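Local atomic coordinates of probable mannosyltransferase KTR4 (Saccharomyces cerevisiae, PDB entry 5A07), a protein that belongs to the glycolipid 2-alpha-mannosyltransferase family of GT-A-type glycosyltransferases and binds guanosine-5'-diphosphate and manganese in its lumenal part. Residues F237-N242 against D395-N400. Numbering follows the deposited sequence.
Sequences FYCKIN and DRCNGN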
ATOM      1  N   PHE B 237      14.902  -3.312   5.582  1.00 15.51           N
ATOM      2  CA  PHE B 237      15.300  -2.214   4.750  1.00 15.42           C
ATOM      3  C   PHE B 237      16.729  -2.414   4.368  1.00 18.12           C
ATOM      4  O   PHE B 237      17.593  -2.744   5.220  1.00 16.83           O
ATOM      5  CB  PHE B 237      15.151  -0.896   5.465  1.00 16.45           C
ATOM      6  CG  PHE B 237      13.707  -0.526   5.765  1.00 17.03           C
ATOM      7  CD1 PHE B 237      12.904   0.072   4.808  1.00 18.44           C
ATOM      8  CD2 PHE B 237      13.137  -0.885   6.956  1.00 16.14           C
ATOM      9  CE1 PHE B 237      11.562   0.316   5.055  1.00 18.88           C
ATOM     10  CE2 PHE B 237      11.828  -0.626   7.214  1.00 18.20           C
ATOM     11  CZ  PHE B 237      11.022  -0.067   6.246  1.00 17.41           C
ATOM     12  N   TYR B 238      17.067  -2.106   3.134  1.00 17.02           N
ATOM     13  CA  TYR B 238      18.424  -2.421   2.623  1.00 19.47           C
ATOM     14  C   TYR B 238      19.251  -1.243   2.216  1.00 21.67           C
ATOM     15  O   TYR B 238      20.479  -1.439   2.079  1.00 19.52           O
ATOM     16  CB  TYR B 238      18.366  -3.381   1.407  1.00 17.66           C
ATOM     17  CG  TYR B 238      17.682  -4.676   1.709  1.00 18.56           C
ATOM     18  CD1 TYR B 238      18.264  -5.626   2.607  1.00 20.11           C
ATOM     19  CD2 TYR B 238      16.480  -5.009   1.138  1.00 17.73           C
ATOM     20  CE1 TYR B 238      17.596  -6.821   2.955  1.00 18.54           C
ATOM     21  CE2 TYR B 238      15.846  -6.206   1.462  1.00 18.63           C
ATOM     22  CZ  TYR B 238      16.438  -7.108   2.356  1.00 20.16           C
ATOM     23  OH  TYR B 238      15.754  -8.240   2.650  1.00 19.11           O
ATOM     24  N   CYS B 239      18.658  -0.048   2.058  1.00 17.62           N
ATOM     25  CA  CYS B 239      19.365   1.027   1.433  1.00 18.14           C
ATOM     26  C   CYS B 239      19.206   2.313   2.178  1.00 18.86           C
ATOM     27  O   CYS B 239      18.112   2.673   2.608  1.00 16.14           O
ATOM     28  CB  CYS B 239      18.851   1.228  -0.009  1.00 21.15           C
ATOM     29  SG  CYS B 239      18.847  -0.247  -1.025  1.00 24.91           S
ATOM     30  N   LYS B 240      20.294   3.056   2.265  1.00 16.85           N
ATOM     31  CA  LYS B 240      20.269   4.320   2.956  1.00 19.18           C
ATOM     32  C   LYS B 240      19.441   5.372   2.211  1.00 19.54           C
ATOM     33  O   LYS B 240      19.616   5.588   1.016  1.00 15.70           O
ATOM     34  CB  LYS B 240      21.678   4.852   3.112  1.00 23.14           C
ATOM     35  CG  LYS B 240      22.436   4.088   4.181  1.00 33.89           C
ATOM     36  CD  LYS B 240      23.631   4.847   4.715  1.00 45.52           C
ATOM     37  CE  LYS B 240      24.691   3.845   5.200  1.00 56.43           C
ATOM     38  NZ  LYS B 240      25.611   3.616   4.069  1.00 62.41           N
ATOM     39  N   ILE B 241      18.646   6.077   2.985  1.00 17.52           N
ATOM     40  CA  ILE B 241      17.803   7.147   2.490  1.00 18.28           C
ATOM     41  C   ILE B 241      18.233   8.427   3.162  1.00 17.56           C
ATOM     42  O   ILE B 241      18.033   8.595   4.369  1.00 18.18           O
ATOM     43  CB  ILE B 241      16.334   6.870   2.774  1.00 16.60           C
ATOM     44  CG1 ILE B 241      15.945   5.566   2.107  1.00 17.49           C
ATOM     45  CG2 ILE B 241      15.439   8.065   2.306  1.00 17.63           C
ATOM     46  CD1 ILE B 241      15.892   5.629   0.568  1.00 19.00           C
ATOM     47  N   ASN B 242      18.825   9.331   2.374  1.00 20.29           N
ATOM     48  CA  ASN B 242      19.475  10.530   2.888  1.00 21.27           C
ATOM     49  C   ASN B 242      18.734  11.873   2.615  1.00 20.56           C
ATOM     50  O   ASN B 242      19.337  12.934   2.572  1.00 20.65           O
ATOM     51  CB  ASN B 242      20.893  10.577   2.336  1.00 21.11           C
ATOM     52  CG  ASN B 242      21.759   9.555   3.000  1.00 25.57           C
ATOM     53  OD1 ASN B 242      21.770   9.440   4.204  1.00 25.10           O
ATOM     54  ND2 ASN B 242      22.477   8.819   2.233  1.00 28.84           N
ATOM     55  N   ASP B 395      28.093   2.864  -1.784  1.00 28.91           N
ATOM     56  CA  ASP B 395      27.805   1.988  -0.674  1.00 34.87           C
ATOM     57  C   ASP B 395      26.338   2.254  -0.142  1.00 29.74           C
ATOM     58  O   ASP B 395      26.045   2.008   1.026  1.00 25.95           O
ATOM     59  CB  ASP B 395      28.848   2.305   0.417  1.00 40.34           C
ATOM     60  CG  ASP B 395      28.734   3.753   0.917  1.00 52.96           C
ATOM     61  OD1 ASP B 395      28.128   4.634   0.220  1.00 65.11           O
ATOM     62  OD2 ASP B 395      29.248   4.036   2.006  1.00 70.39           O
ATOM     63  N   ARG B 396      25.461   2.811  -0.971  1.00 24.49           N
ATOM     64  CA  ARG B 396      24.135   3.171  -0.477  1.00 23.59           C
ATOM     65  C   ARG B 396      23.334   1.945   0.028  1.00 22.57           C
ATOM     66  O   ARG B 396      22.670   2.026   1.070  1.00 22.98           O
ATOM     67  CB  ARG B 396      23.368   3.990  -1.495  1.00 21.50           C
ATOM     68  CG  ARG B 396      22.185   4.730  -0.929  1.00 21.81           C
ATOM     69  CD  ARG B 396      21.334   5.332  -2.067  1.00 20.06           C
ATOM     70  NE  ARG B 396      20.577   4.350  -2.846  1.00 16.85           N
ATOM     71  CZ  ARG B 396      19.356   3.880  -2.534  1.00 18.59           C
ATOM     72  NH1 ARG B 396      18.724   4.250  -1.437  1.00 17.17           N
ATOM     73  NH2 ARG B 396      18.741   3.029  -3.342  1.00 18.45           N
ATOM     74  N   CYS B 397      23.417   0.814  -0.641  1.00 22.80           N
ATOM     75  CA  CYS B 397      22.692  -0.365  -0.192  1.00 24.02           C
ATOM     76  C   CYS B 397      23.648  -1.285   0.528  1.00 26.86           C
ATOM     77  O   CYS B 397      24.849  -1.320   0.223  1.00 25.21           O
ATOM     78  CB  CYS B 397      22.009  -1.103  -1.357  1.00 26.74           C
ATOM     79  SG  CYS B 397      20.691  -0.044  -2.148  1.00 33.29           S
ATOM     80  N   ASN B 398      23.118  -2.096   1.415  1.00 24.34           N
ATOM     81  CA  ASN B 398      24.024  -2.901   2.294  1.00 26.99           C
ATOM     82  C   ASN B 398      24.393  -4.228   1.740  1.00 29.39           C
ATOM     83  O   ASN B 398      25.118  -4.950   2.404  1.00 28.96           O
ATOM     84  CB  ASN B 398      23.457  -3.080   3.688  1.00 24.79           C
ATOM     85  CG  ASN B 398      22.168  -3.853   3.726  1.00 23.77           C
ATOM     86  OD1 ASN B 398      21.814  -4.611   2.845  1.00 23.19           O
ATOM     87  ND2 ASN B 398      21.439  -3.646   4.761  1.00 24.55           N
ATOM     88  N   GLY B 399      23.863  -4.588   0.575  1.00 25.53           N
ATOM     89  CA  GLY B 399      24.222  -5.851  -0.007  1.00 27.88           C
ATOM     90  C   GLY B 399      23.454  -7.064   0.483  1.00 27.79           C
ATOM     91  O   GLY B 399      23.750  -8.171   0.054  1.00 25.51           O
ATOM     92  N   ASN B 400      22.462  -6.903   1.357  1.00 22.59           N
ATOM     93  CA  ASN B 400      21.633  -8.053   1.820  1.00 21.11           C
ATOM     94  C   ASN B 400      20.462  -8.415   0.935  1.00 21.89           C
ATOM     95  O   ASN B 400      19.699  -9.336   1.250  1.00 19.91           O
ATOM     96  CB  ASN B 400      21.133  -7.803   3.247  1.00 24.46           C
ATOM     97  CG  ASN B 400      22.268  -7.851   4.295  1.00 28.50           C
ATOM     98  OD1 ASN B 400      22.196  -7.212   5.313  1.00 33.94           O
ATOM     99  ND2 ASN B 400      23.313  -8.542   3.985  1.00 28.08           N
TER
HETATM  100  O   HOH W   1      18.859  -5.312   6.046  1.00 28.18           O
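Lys240 and Arg396 exchange two hydrogen bonds through backbone and side chain. Lys240 N donates almost straight (176°) to Arg396 O. Arg396 NH1 returns a bond of 2.9 Å to Lys240 O, which lies at the guanidinium edge and in its plane; NH1 itself sits above the carbonyl plane of Lys240. Asn398 N is bound to Tyr238 O at 2.8 Å, and this bond and that from Lys240 N flank Cys239 and Cys397, the non-hydrogen-bonded pair of a single antiparallel beta bridge. At the bridge their sulfurs join in a disulfide, SG to SG 2.2 Å with a torsion of 100°. NH2 of Arg396 bonds to Asp376 O. At the other end, Asn398 OD1 accepts from Asn400 N at 2.8 Å, closing an Asx turn. A water donates to Phe237 O and is weakly bonded by Asn398 ND2. The Arg396 chain, extended through CD, bends at chi3 (72°), which turns NE out of that line. Cys239 CB lies over one face of the guanidinium, 3.3 Å from NH1, with Ile241 CD1 at the edge. Asn398 OD1 also approaches the edge of the Tyr238 ring, and Asn400 CB packs obliquely on its CD1 and CE1. The covalent link thus fastens the loop after strand 236-237 to the one following strand 384-386, and the guanidinium, spanning Lys240 O and Asp376 O, ties in a third segment while its positive charge probably polarises both carbonyls.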